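Local coordinates for protein leucyl-tRNA synthetase subunit alpha (Aquifex aeolicus, PDB 3O0A) that probably hydrolyses the ester bond of mischarged aminoacyl-tRNA, being the CP1 editing domain of leucyl-tRNA synthetase, at residues E4-E16 with T202-K214. Residues are numbered along the deposited sequence; the frame is centred on the assembly and turned at random.
Sequences EGALIRFYVEIEE and TEWLQDRGLGEKK
Leu7 and Glu212 form an antiparallel hydrogen-bonded pair between strands 6-13 and 211-213, whose directions differ by 176°. Leu7 N bonds to Glu212 O at 2.8 Å, and Glu212 N returns a bond to Leu7 O. The ladder runs on to Lys214 N with Gly5 O and to Arg9 N with Leu210 O; both are nearly straight, the latter with an N-H...O angle of 173°. Ala6 CA adds a CA-H...O contact to Glu212 O at 3.2 Å.

Ahead of the strand, helix 194-207 ends in a Schellman motif with Gly209 at positive phi, which turns the chain back along strand 6-13. Strand 211-213 thereby becomes an outer strand of the three-stranded antiparallel sheet, with 6-13 central and 37-44 beyond, so the two modelled ends of this excised editing domain, Glu4 and Lys214, lie side by side. On the helix-facing side, Ile8 CD1 meets Leu205 CD1 at 4.0 Å, and Ala6 CB lies 3.6 Å from Thr202 OG1, a hydroxyl hydrogen-bonded to Lys198 O. Cutting Ile8 back to an alanine removes CG1, CG2 and CD1 and is likely to open a gap beside Leu205 CD1. Gly211 is closely confined, since a CB there would clash with Leu205 CB.

On the other face Leu7 and Glu212 run alongside each other, Leu7 CD1 reaching Glu212 CG at 3.8 Å. Arg9 brings CB within 3.6 Å of Leu210 O, with CG beside the same carbonyl; its bend at chi3 (63°) leads the guanidinium away, to a salt bridge with Asp41 and a cation-pi contact with Tyr39. Farther along, Leu210 CD2 approaches Tyr11 CE1 obliquely, at 4.2 Å.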
loop_
_atom_site.group_PDB
_atom_site.type_symbol
_atom_site.label_atom_id
_atom_site.label_comp_id
_atom_site.label_asym_id
_atom_site.label_seq_id
_atom_site.Cartn_x
_atom_site.Cartn_y
_atom_site.Cartn_z
ATOM N N GLU A 4 -13.292 1.795 12.944
ATOM C CA GLU A 4 -13.338 0.330 12.681
ATOM C C GLU A 4 -12.589 0.019 11.390
ATOM O O GLU A 4 -12.756 0.695 10.371
ATOM C CB GLU A 4 -14.791 -0.170 12.614
ATOM C CG GLU A 4 -14.963 -1.653 12.254
ATOM C CD GLU A 4 -14.494 -2.601 13.345
ATOM O OE1 GLU A 4 -15.215 -2.744 14.352
ATOM O OE2 GLU A 4 -13.411 -3.215 13.187
ATOM N N GLY A 5 -11.744 -0.997 11.460
ATOM C CA GLY A 5 -10.966 -1.443 10.316
ATOM C C GLY A 5 -9.938 -2.454 10.770
ATOM O O GLY A 5 -10.139 -3.162 11.771
ATOM N N ALA A 6 -8.838 -2.528 10.034
ATOM C CA ALA A 6 -7.796 -3.491 10.330
ATOM C C ALA A 6 -6.434 -2.866 10.114
ATOM O O ALA A 6 -6.258 -2.046 9.219
ATOM C CB ALA A 6 -7.944 -4.713 9.440
ATOM N N LEU A 7 -5.477 -3.261 10.940
ATOM C CA LEU A 7 -4.074 -3.042 10.600
ATOM C C LEU A 7 -3.651 -4.273 9.809
ATOM O O LEU A 7 -3.961 -5.394 10.208
ATOM C CB LEU A 7 -3.222 -2.903 11.863
ATOM C CG LEU A 7 -3.363 -1.602 12.659
ATOM C CD1 LEU A 7 -2.803 -1.788 14.059
ATOM C CD2 LEU A 7 -2.657 -0.455 11.946
ATOM N N ILE A 8 -2.969 -4.065 8.690
ATOM C CA ILE A 8 -2.478 -5.172 7.874
ATOM C C ILE A 8 -0.979 -4.993 7.684
ATOM O O ILE A 8 -0.520 -3.893 7.353
ATOM C CB ILE A 8 -3.199 -5.261 6.525
ATOM C CG1 ILE A 8 -4.703 -5.470 6.758
ATOM C CG2 ILE A 8 -2.605 -6.419 5.666
ATOM C CD1 ILE A 8 -5.555 -5.560 5.498
ATOM N N ARG A 9 -0.235 -6.066 7.936
ATOM C CA ARG A 9 1.224 -6.029 7.878
ATOM C C ARG A 9 1.721 -6.440 6.494
ATOM O O ARG A 9 1.928 -7.620 6.219
ATOM C CB ARG A 9 1.852 -6.903 8.983
ATOM C CG ARG A 9 1.348 -6.565 10.386
ATOM C CD ARG A 9 2.343 -6.962 11.457
ATOM N NE ARG A 9 3.614 -6.231 11.334
ATOM C CZ ARG A 9 4.089 -5.342 12.209
ATOM N NH1 ARG A 9 3.397 -5.009 13.293
ATOM N NH2 ARG A 9 5.271 -4.765 11.992
ATOM N N PHE A 10 1.865 -5.465 5.602
ATOM C CA PHE A 10 2.618 -5.701 4.370
ATOM C C PHE A 10 4.099 -5.781 4.745
ATOM O O PHE A 10 4.483 -5.341 5.826
ATOM C CB PHE A 10 2.343 -4.582 3.357
ATOM C CG PHE A 10 0.983 -4.685 2.722
ATOM C CD1 PHE A 10 -0.173 -4.397 3.456
ATOM C CD2 PHE A 10 0.855 -5.108 1.400
ATOM C CE1 PHE A 10 -1.442 -4.514 2.870
ATOM C CE2 PHE A 10 -0.406 -5.224 0.810
ATOM C CZ PHE A 10 -1.559 -4.916 1.553
ATOM N N TYR A 11 4.922 -6.353 3.871
ATOM C CA TYR A 11 6.356 -6.380 4.147
ATOM C C TYR A 11 7.180 -6.462 2.887
ATOM O O TYR A 11 6.797 -7.113 1.920
ATOM C CB TYR A 11 6.716 -7.538 5.098
ATOM C CG TYR A 11 6.204 -8.897 4.669
ATOM C CD1 TYR A 11 4.943 -9.348 5.080
ATOM C CD2 TYR A 11 6.969 -9.736 3.849
ATOM C CE1 TYR A 11 4.452 -10.601 4.698
ATOM C CE2 TYR A 11 6.480 -11.011 3.446
ATOM C CZ TYR A 11 5.221 -11.424 3.877
ATOM O OH TYR A 11 4.717 -12.657 3.504
ATOM N N VAL A 12 8.325 -5.800 2.912
ATOM C CA VAL A 12 9.303 -5.948 1.846
ATOM C C VAL A 12 10.242 -7.074 2.243
ATOM O O VAL A 12 10.919 -6.996 3.278
ATOM C CB VAL A 12 10.085 -4.639 1.611
ATOM C CG1 VAL A 12 11.153 -4.840 0.563
ATOM C CG2 VAL A 12 9.139 -3.508 1.207
ATOM N N GLU A 13 10.253 -8.132 1.431
ATOM C CA GLU A 13 11.193 -9.232 1.628
ATOM C C GLU A 13 12.585 -8.814 1.181
ATOM O O GLU A 13 12.751 -8.241 0.097
ATOM C CB GLU A 13 10.759 -10.450 0.825
ATOM C CG GLU A 13 9.434 -11.035 1.270
ATOM C CD GLU A 13 8.995 -12.159 0.360
ATOM O OE1 GLU A 13 9.878 -12.913 -0.100
ATOM O OE2 GLU A 13 7.786 -12.259 0.062
ATOM N N ILE A 14 13.573 -9.094 2.024
ATOM C CA ILE A 14 14.972 -8.787 1.713
ATOM C C ILE A 14 15.808 -10.052 1.890
ATOM O O ILE A 14 16.118 -10.446 3.020
ATOM C CB ILE A 14 15.519 -7.644 2.611
ATOM C CG1 ILE A 14 14.717 -6.339 2.435
ATOM C CG2 ILE A 14 17.017 -7.418 2.363
ATOM C CD1 ILE A 14 14.843 -5.708 1.067
ATOM N N GLU A 15 16.161 -10.656 0.757
ATOM C CA GLU A 15 16.836 -11.959 0.681
ATOM C C GLU A 15 18.285 -11.912 1.175
ATOM O O GLU A 15 18.798 -12.887 1.743
ATOM C CB GLU A 15 16.770 -12.464 -0.769
ATOM C CG GLU A 15 17.542 -13.742 -1.078
ATOM C CD GLU A 15 16.923 -14.980 -0.444
ATOM O OE1 GLU A 15 15.673 -15.086 -0.416
ATOM O OE2 GLU A 15 17.691 -15.849 0.020
ATOM N N GLU A 16 18.936 -10.775 0.955
ATOM C CA GLU A 16 20.336 -10.602 1.331
ATOM C C GLU A 16 20.489 -9.365 2.230
ATOM O O GLU A 16 20.960 -8.330 1.776
ATOM C CB GLU A 16 21.202 -10.469 0.077
ATOM C CG GLU A 16 21.271 -11.727 -0.794
ATOM C CD GLU A 16 22.365 -11.649 -1.851
ATOM O OE1 GLU A 16 22.329 -10.710 -2.682
ATOM O OE2 GLU A 16 23.268 -12.520 -1.837
ATOM N N THR A 202 -9.922 -10.221 8.189
ATOM C CA THR A 202 -9.206 -9.632 9.312
ATOM C C THR A 202 -8.833 -10.714 10.334
ATOM O O THR A 202 -7.698 -10.737 10.813
ATOM C CB THR A 202 -9.987 -8.478 9.991
ATOM O OG1 THR A 202 -10.297 -7.462 9.032
ATOM C CG2 THR A 202 -9.125 -7.834 11.057
ATOM N N GLU A 203 -9.764 -11.610 10.654
ATOM C CA GLU A 203 -9.453 -12.691 11.611
ATOM C C GLU A 203 -8.357 -13.625 11.106
ATOM O O GLU A 203 -7.507 -14.065 11.884
ATOM C CB GLU A 203 -10.686 -13.517 11.995
ATOM C CG GLU A 203 -10.340 -14.848 12.719
ATOM C CD GLU A 203 -9.809 -14.693 14.157
ATOM O OE1 GLU A 203 -8.802 -13.968 14.386
ATOM O OE2 GLU A 203 -10.398 -15.331 15.061
ATOM N N TRP A 204 -8.394 -13.934 9.812
ATOM C CA TRP A 204 -7.392 -14.800 9.185
ATOM C C TRP A 204 -6.000 -14.175 9.272
ATOM O O TRP A 204 -5.034 -14.823 9.668
ATOM C CB TRP A 204 -7.783 -15.044 7.730
ATOM C CG TRP A 204 -6.846 -15.877 6.898
ATOM C CD1 TRP A 204 -6.455 -17.178 7.111
ATOM C CD2 TRP A 204 -6.250 -15.475 5.669
ATOM N NE1 TRP A 204 -5.619 -17.593 6.092
ATOM C CE2 TRP A 204 -5.485 -16.565 5.192
ATOM C CE3 TRP A 204 -6.278 -14.287 4.925
ATOM C CZ2 TRP A 204 -4.764 -16.501 4.004
ATOM C CZ3 TRP A 204 -5.549 -14.228 3.741
ATOM C CH2 TRP A 204 -4.814 -15.334 3.292
ATOM N N LEU A 205 -5.899 -12.907 8.896
ATOM C CA LEU A 205 -4.630 -12.208 9.022
ATOM C C LEU A 205 -4.155 -12.154 10.476
ATOM O O LEU A 205 -2.962 -12.330 10.749
ATOM C CB LEU A 205 -4.763 -10.795 8.461
ATOM C CG LEU A 205 -4.870 -10.773 6.935
ATOM C CD1 LEU A 205 -5.309 -9.386 6.491
ATOM C CD2 LEU A 205 -3.548 -11.145 6.280
ATOM N N GLN A 206 -5.090 -11.920 11.391
ATOM C CA GLN A 206 -4.778 -11.824 12.815
ATOM C C GLN A 206 -4.288 -13.160 13.351
ATOM O O GLN A 206 -3.330 -13.198 14.117
ATOM C CB GLN A 206 -5.974 -11.328 13.626
ATOM C CG GLN A 206 -5.572 -10.758 14.992
ATOM C CD GLN A 206 -6.719 -10.080 15.724
ATOM O OE1 GLN A 206 -7.383 -9.184 15.191
ATOM N NE2 GLN A 206 -6.960 -10.513 16.951
ATOM N N ASP A 207 -4.936 -14.247 12.928
ATOM C CA ASP A 207 -4.503 -15.612 13.280
ATOM C C ASP A 207 -3.067 -15.878 12.831
ATOM O O ASP A 207 -2.321 -16.609 13.492
ATOM C CB ASP A 207 -5.432 -16.656 12.655
ATOM C CG ASP A 207 -6.786 -16.749 13.352
ATOM O OD1 ASP A 207 -6.955 -16.220 14.478
ATOM O OD2 ASP A 207 -7.694 -17.380 12.768
ATOM N N ARG A 208 -2.698 -15.271 11.703
ATOM C CA ARG A 208 -1.377 -15.426 11.099
ATOM C C ARG A 208 -0.342 -14.411 11.592
ATOM O O ARG A 208 0.801 -14.408 11.125
ATOM C CB ARG A 208 -1.499 -15.338 9.571
ATOM C CG ARG A 208 -2.301 -16.486 8.939
ATOM C CD ARG A 208 -2.567 -16.224 7.465
ATOM N NE ARG A 208 -1.338 -15.981 6.723
ATOM C CZ ARG A 208 -1.264 -15.177 5.664
ATOM N NH1 ARG A 208 -2.353 -14.560 5.224
ATOM N NH2 ARG A 208 -0.103 -15.001 5.045
ATOM N N GLY A 209 -0.747 -13.538 12.514
ATOM C CA GLY A 209 0.123 -12.483 13.029
ATOM C C GLY A 209 0.465 -11.388 12.030
ATOM O O GLY A 209 1.473 -10.686 12.194
ATOM N N LEU A 210 -0.368 -11.239 10.998
ATOM C CA LEU A 210 -0.129 -10.264 9.926
ATOM C C LEU A 210 -1.240 -9.209 9.800
ATOM O O LEU A 210 -1.364 -8.511 8.773
ATOM C CB LEU A 210 0.083 -10.982 8.588
ATOM C CG LEU A 210 1.351 -11.833 8.478
ATOM C CD1 LEU A 210 1.273 -12.753 7.259
ATOM C CD2 LEU A 210 2.611 -10.969 8.414
ATOM N N GLY A 211 -2.038 -9.100 10.853
ATOM C CA GLY A 211 -3.094 -8.105 10.919
ATOM C C GLY A 211 -3.721 -8.051 12.299
ATOM O O GLY A 211 -3.494 -8.930 13.136
ATOM N N GLU A 212 -4.492 -7.000 12.545
ATOM C CA GLU A 212 -5.345 -6.962 13.735
ATOM C C GLU A 212 -6.558 -6.054 13.558
ATOM O O GLU A 212 -6.496 -5.075 12.829
ATOM C CB GLU A 212 -4.551 -6.605 14.997
ATOM C CG GLU A 212 -3.820 -5.276 15.002
ATOM C CD GLU A 212 -3.024 -5.065 16.292
ATOM O OE1 GLU A 212 -3.583 -5.287 17.392
ATOM O OE2 GLU A 212 -1.836 -4.681 16.211
ATOM N N LYS A 213 -7.662 -6.408 14.213
ATOM C CA LYS A 213 -8.855 -5.563 14.238
ATOM C C LYS A 213 -8.494 -4.236 14.888
ATOM O O LYS A 213 -7.866 -4.224 15.943
ATOM C CB LYS A 213 -9.984 -6.237 15.037
ATOM C CG LYS A 213 -10.487 -7.536 14.437
ATOM C CD LYS A 213 -11.760 -8.068 15.117
ATOM C CE LYS A 213 -12.357 -9.206 14.282
ATOM N NZ LYS A 213 -13.381 -10.029 15.009
ATOM N N LYS A 214 -8.877 -3.128 14.257
ATOM C CA LYS A 214 -8.568 -1.789 14.776
ATOM C C LYS A 214 -9.659 -0.765 14.447
ATOM O O LYS A 214 -9.961 -0.477 13.288
ATOM C CB LYS A 214 -7.196 -1.305 14.279
ATOM C CG LYS A 214 -6.850 0.150 14.634
ATOM C CD LYS A 214 -6.697 0.356 16.139
ATOM C CE LYS A 214 -6.259 1.781 16.461
ATOM N NZ LYS A 214 -6.194 2.010 17.934
#